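Local coordinates for MutT/nudix family protein (Shewanella oneidensis, PDB 3GZ5) that regulates transcription of NAD metabolism genes in response to ADP-ribose, joining a Nudix domain to a DNA-binding winged helix domain, at residues E172-T175 and L176-Q180; L179-V182 and H183-L186. All coordinates share one frame; numbering follows the deposited sequence.

Contact 1: E172-T175 and L176-Q180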
loop_
_atom_site.group_PDB
_atom_site.type_symbol
_atom_site.label_atom_id
_atom_site.label_comp_id
_atom_site.label_asym_id
_atom_site.label_seq_id
_atom_site.Cartn_x
_atom_site.Cartn_y
_atom_site.Cartn_z
ATOM N N GLU B 172 22.714 -14.088 2.187
ATOM C CA GLU B 172 22.989 -14.037 3.605
ATOM C C GLU B 172 24.149 -15.003 3.878
ATOM O O GLU B 172 24.169 -16.092 3.304
ATOM C CB GLU B 172 21.732 -14.452 4.370
ATOM C CG GLU B 172 21.341 -13.517 5.502
ATOM C CD GLU B 172 20.314 -12.456 5.112
ATOM O OE1 GLU B 172 20.201 -12.082 3.910
ATOM O OE2 GLU B 172 19.617 -11.977 6.032
ATOM N N PRO B 173 25.134 -14.604 4.710
ATOM C CA PRO B 173 25.290 -13.296 5.362
ATOM C C PRO B 173 25.870 -12.248 4.404
ATOM O O PRO B 173 26.498 -12.605 3.397
ATOM C CB PRO B 173 26.299 -13.583 6.475
ATOM C CG PRO B 173 27.176 -14.647 5.898
ATOM C CD PRO B 173 26.243 -15.517 5.055
ATOM N N PHE B 174 25.661 -10.973 4.714
ATOM C CA PHE B 174 26.219 -9.886 3.904
ATOM C C PHE B 174 27.002 -8.895 4.768
ATOM O O PHE B 174 26.867 -8.882 5.989
ATOM C CB PHE B 174 25.095 -9.140 3.152
ATOM C CG PHE B 174 23.999 -8.635 4.053
ATOM C CD1 PHE B 174 22.790 -9.303 4.126
ATOM C CD2 PHE B 174 24.194 -7.511 4.857
ATOM C CE1 PHE B 174 21.787 -8.848 4.958
ATOM C CE2 PHE B 174 23.206 -7.058 5.699
ATOM C CZ PHE B 174 21.995 -7.722 5.744
ATOM N N THR B 175 27.802 -8.047 4.128
ATOM C CA THR B 175 28.525 -7.008 4.862
ATOM C C THR B 175 27.729 -5.734 4.835
ATOM O O THR B 175 26.816 -5.563 4.041
ATOM C CB THR B 175 29.923 -6.741 4.282
ATOM O OG1 THR B 175 29.798 -6.275 2.932
ATOM C CG2 THR B 175 30.774 -8.015 4.320
ATOM N N LEU B 176 28.068 -4.838 5.735
ATOM C CA LEU B 176 27.366 -3.587 5.837
ATOM C C LEU B 176 27.633 -2.636 4.659
ATOM O O LEU B 176 26.741 -1.902 4.271
ATOM C CB LEU B 176 27.678 -2.963 7.186
ATOM C CG LEU B 176 26.478 -2.195 7.708
ATOM C CD1 LEU B 176 26.124 -2.662 9.093
ATOM C CD2 LEU B 176 26.829 -0.721 7.676
ATOM N N PRO B 177 28.868 -2.623 4.106
ATOM C CA PRO B 177 29.100 -1.996 2.805
ATOM C C PRO B 177 28.247 -2.525 1.638
ATOM O O PRO B 177 27.866 -1.737 0.780
ATOM C CB PRO B 177 30.587 -2.283 2.544
ATOM C CG PRO B 177 31.176 -2.365 3.904
ATOM C CD PRO B 177 30.137 -3.079 4.709
ATOM N N GLU B 178 27.992 -3.833 1.584
ATOM C CA GLU B 178 27.041 -4.403 0.615
ATOM C C GLU B 178 25.639 -3.802 0.772
ATOM O O GLU B 178 24.999 -3.419 -0.212
ATOM C CB GLU B 178 26.926 -5.916 0.788
ATOM C CG GLU B 178 28.134 -6.724 0.362
ATOM C CD GLU B 178 27.924 -8.214 0.616
ATOM O OE1 GLU B 178 28.926 -8.963 0.690
ATOM O OE2 GLU B 178 26.753 -8.636 0.736
ATOM N N LEU B 179 25.176 -3.744 2.018
ATOM C CA LEU B 179 23.853 -3.263 2.338
ATOM C C LEU B 179 23.744 -1.792 1.974
ATOM O O LEU B 179 22.767 -1.359 1.366
ATOM C CB LEU B 179 23.582 -3.458 3.825
ATOM C CG LEU B 179 22.204 -3.018 4.307
ATOM C CD1 LEU B 179 21.071 -3.804 3.610
ATOM C CD2 LEU B 179 22.096 -3.086 5.847
ATOM N N GLN B 180 24.758 -1.017 2.356
ATOM C CA GLN B 180 24.820 0.393 2.002
ATOM C C GLN B 180 24.746 0.584 0.491
ATOM O O GLN B 180 24.004 1.432 0.008
ATOM C CB GLN B 180 26.102 1.033 2.554
ATOM C CG GLN B 180 26.193 2.508 2.238
ATOM C CD GLN B 180 27.372 3.172 2.905
ATOM O OE1 GLN B 180 27.745 2.816 4.029
ATOM N NE2 GLN B 180 27.952 4.154 2.235
#

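Contact 2: L179-V182 and H183-L186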
loop_
_atom_site.group_PDB
_atom_site.type_symbol
_atom_site.label_atom_id
_atom_site.label_comp_id
_atom_site.label_asym_id
_atom_site.label_seq_id
_atom_site.Cartn_x
_atom_site.Cartn_y
_atom_site.Cartn_z
ATOM N N LEU B 179 25.176 -3.744 2.018
ATOM C CA LEU B 179 23.853 -3.263 2.338
ATOM C C LEU B 179 23.744 -1.792 1.974
ATOM O O LEU B 179 22.767 -1.359 1.366
ATOM C CB LEU B 179 23.582 -3.458 3.825
ATOM C CG LEU B 179 22.204 -3.018 4.307
ATOM C CD1 LEU B 179 21.071 -3.804 3.610
ATOM C CD2 LEU B 179 22.096 -3.086 5.847
ATOM N N GLN B 180 24.758 -1.017 2.356
ATOM C CA GLN B 180 24.820 0.393 2.002
ATOM C C GLN B 180 24.746 0.584 0.491
ATOM O O GLN B 180 24.004 1.432 0.008
ATOM C CB GLN B 180 26.102 1.033 2.554
ATOM C CG GLN B 180 26.193 2.508 2.238
ATOM C CD GLN B 180 27.372 3.172 2.905
ATOM O OE1 GLN B 180 27.745 2.816 4.029
ATOM N NE2 GLN B 180 27.952 4.154 2.235
ATOM N N HIS B 181 25.507 -0.206 -0.254
ATOM C CA HIS B 181 25.513 -0.073 -1.700
ATOM C C HIS B 181 24.159 -0.360 -2.367
ATOM O O HIS B 181 23.743 0.377 -3.267
ATOM C CB HIS B 181 26.631 -0.875 -2.355
ATOM C CG HIS B 181 26.809 -0.546 -3.808
ATOM N ND1 HIS B 181 27.083 0.734 -4.256
ATOM C CD2 HIS B 181 26.706 -1.316 -4.917
ATOM C CE1 HIS B 181 27.157 0.733 -5.575
ATOM N NE2 HIS B 181 26.932 -0.499 -6.002
ATOM N N VAL B 182 23.461 -1.408 -1.928
ATOM C CA VAL B 182 22.108 -1.662 -2.448
ATOM C C VAL B 182 21.196 -0.472 -2.195
ATOM O O VAL B 182 20.409 -0.126 -3.073
ATOM C CB VAL B 182 21.414 -2.929 -1.867
ATOM C CG1 VAL B 182 20.156 -3.214 -2.677
ATOM C CG2 VAL B 182 22.312 -4.126 -1.945
ATOM N N HIS B 183 21.272 0.125 -1.005
ATOM C CA HIS B 183 20.458 1.312 -0.695
ATOM C C HIS B 183 20.830 2.511 -1.615
ATOM O O HIS B 183 19.948 3.239 -2.094
ATOM C CB HIS B 183 20.592 1.731 0.780
ATOM C CG HIS B 183 19.853 0.853 1.754
ATOM N ND1 HIS B 183 18.810 1.312 2.529
ATOM C CD2 HIS B 183 20.041 -0.440 2.115
ATOM C CE1 HIS B 183 18.375 0.342 3.312
ATOM N NE2 HIS B 183 19.105 -0.733 3.082
ATOM N N GLU B 184 22.134 2.706 -1.840
ATOM C CA GLU B 184 22.626 3.736 -2.763
ATOM C C GLU B 184 22.099 3.517 -4.187
ATOM O O GLU B 184 21.639 4.453 -4.817
ATOM C CB GLU B 184 24.162 3.812 -2.747
ATOM C CG GLU B 184 24.708 4.377 -1.449
ATOM C CD GLU B 184 26.227 4.294 -1.321
ATOM O OE1 GLU B 184 26.767 4.903 -0.377
ATOM O OE2 GLU B 184 26.889 3.631 -2.143
ATOM N N VAL B 185 22.127 2.282 -4.680
ATOM C CA VAL B 185 21.581 1.983 -6.011
ATOM C C VAL B 185 20.105 2.400 -6.109
ATOM O O VAL B 185 19.674 2.931 -7.138
ATOM C CB VAL B 185 21.741 0.487 -6.388
ATOM C CG1 VAL B 185 21.085 0.167 -7.746
ATOM C CG2 VAL B 185 23.209 0.108 -6.421
ATOM N N LEU B 186 19.346 2.160 -5.037
ATOM C CA LEU B 186 17.899 2.420 -5.030
ATOM C C LEU B 186 17.586 3.902 -4.950
ATOM O O LEU B 186 16.612 4.362 -5.527
ATOM C CB LEU B 186 17.200 1.676 -3.886
ATOM C CG LEU B 186 17.086 0.171 -4.112
ATOM C CD1 LEU B 186 16.637 -0.558 -2.833
ATOM C CD2 LEU B 186 16.133 -0.101 -5.272
#

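Contact 1: E172-T175 and L176-Q180
Thr175 caps the start of helix 176-187, and Glu178, three residues on, closes the first turn back onto it. The side chain of Thr175 accepts from the backbone of Glu178, a weak N-cap bond of 3.3 Å from N to OG1. That bond depends on the first torsion of Thr175 (chi1 62°), which sets OG1 between the backbone N and the carbonyl carbon and turns it to the helix start. Thr175 O is the first carbonyl of the regular helical pattern and takes Leu179 N at 3.2 Å, with an N-H...O angle of 155°. The packing is closest around Glu178: its CG lies 3.1 Å from Thr175 OG1, and the two side chains cross at about a right angle. From CG the extended chain carries the carboxylate back along the incoming strand, where OE2 comes to 3.0 Å from Phe174 CB, while OE1 forms a salt bridge with Arg213. On the buried side the Phe174 ring reaches Leu179 more loosely, with CE2 4.1 Å from CB and also near CD2; Leu206 touches both residues, and Leu176 as well. The solvent side is thinner: exposed Pro177 sets its ring carbon CD 3.7 Å from Thr175 OG1. Backbone bonds of Phe174 with Tyr223 pair this short, weakly bonded strand with strand 220-225, directly before the helix begins. The chemistry implies that the threonine hydroxyl serves a first-turn amide, though weakly, while the glutamate carboxylate, near the positive helix end, is probably stabilised by that end and by Arg213.

Contact 2: L179-V182 and H183-L186
Leu179-Val182 and His183-Leu186 are successive turns of one alpha-helix, joined by four i to i+4 backbone bonds. Glu184 N to Gln180 O and Val185 N to His181 O are the short ones, both 2.9 Å; Leu186 N to Val182 O is longer at 3.2 Å and more bent, its N-H...O angle 146°. Outside the backbone, the amide of Gln180 reaches one turn forward, and its NE2 donates to Glu184 OE1 at 3.0 Å along an almost straight path (174°). The oxygen lies in the amide plane, but the donor arrives from above the carboxylate plane, the two groups being turned 76° apart. Gln180 OE1 accepts from Arg197, and Glu184 OE1 takes a second bond from Ile191 N, so this oxygen ties the helix to the loop ahead of helix 193-203. An alanine in place of Glu184 would remove the carboxylate, probably leaving Gln180 NE2 and Ile191 N without their shared acceptor. Next to this pair, Val185 CG2 sits over one face of the His181 ring, 4.0 Å from its centroid, a CH-pi contact. On the buried side Leu179 and His183 lie side by side, with Leu179 CD1 3.7 Å from His183 NE2. With CG of His183 beside its backbone N, the ring swings back toward Leu179 and its CD2 edge lies 3.0 Å from Leu179 O. His183 ND1 bonds Ala160 O, whereas the buried NE2 has no polar partner in the model. Around the helix, His183 meets Phe196 of helix 193-203 edge to face, Val182 and Val185 touch Tyr32 of strand 22-33, Leu186 rests on Leu37 of strand 36-43, and Leu186 O is held by Arg153 and Thr157 of helix 145-162.

Contacts 1 and 2 follow one another along the chain and share Leu179 and Gln180, their centres about 10 Å apart. Contact 1 comes first, where strand 174-175, an edge of the three-stranded antiparallel sheet, gives way to helix 176-187; contact 2 covers the later turns of that helix. Both belong to the DNA-binding winged helix domain and share helix 193-203 as a neighbour. Their other surroundings differ: contact 1 leans on strands 206-213 and 220-225, contact 2 on strands 22-33 and 36-43 of the Nudix domain. A single helix thus starts beside the small sheet and, further along, packs against the Nudix strands, so the two domains meet along it.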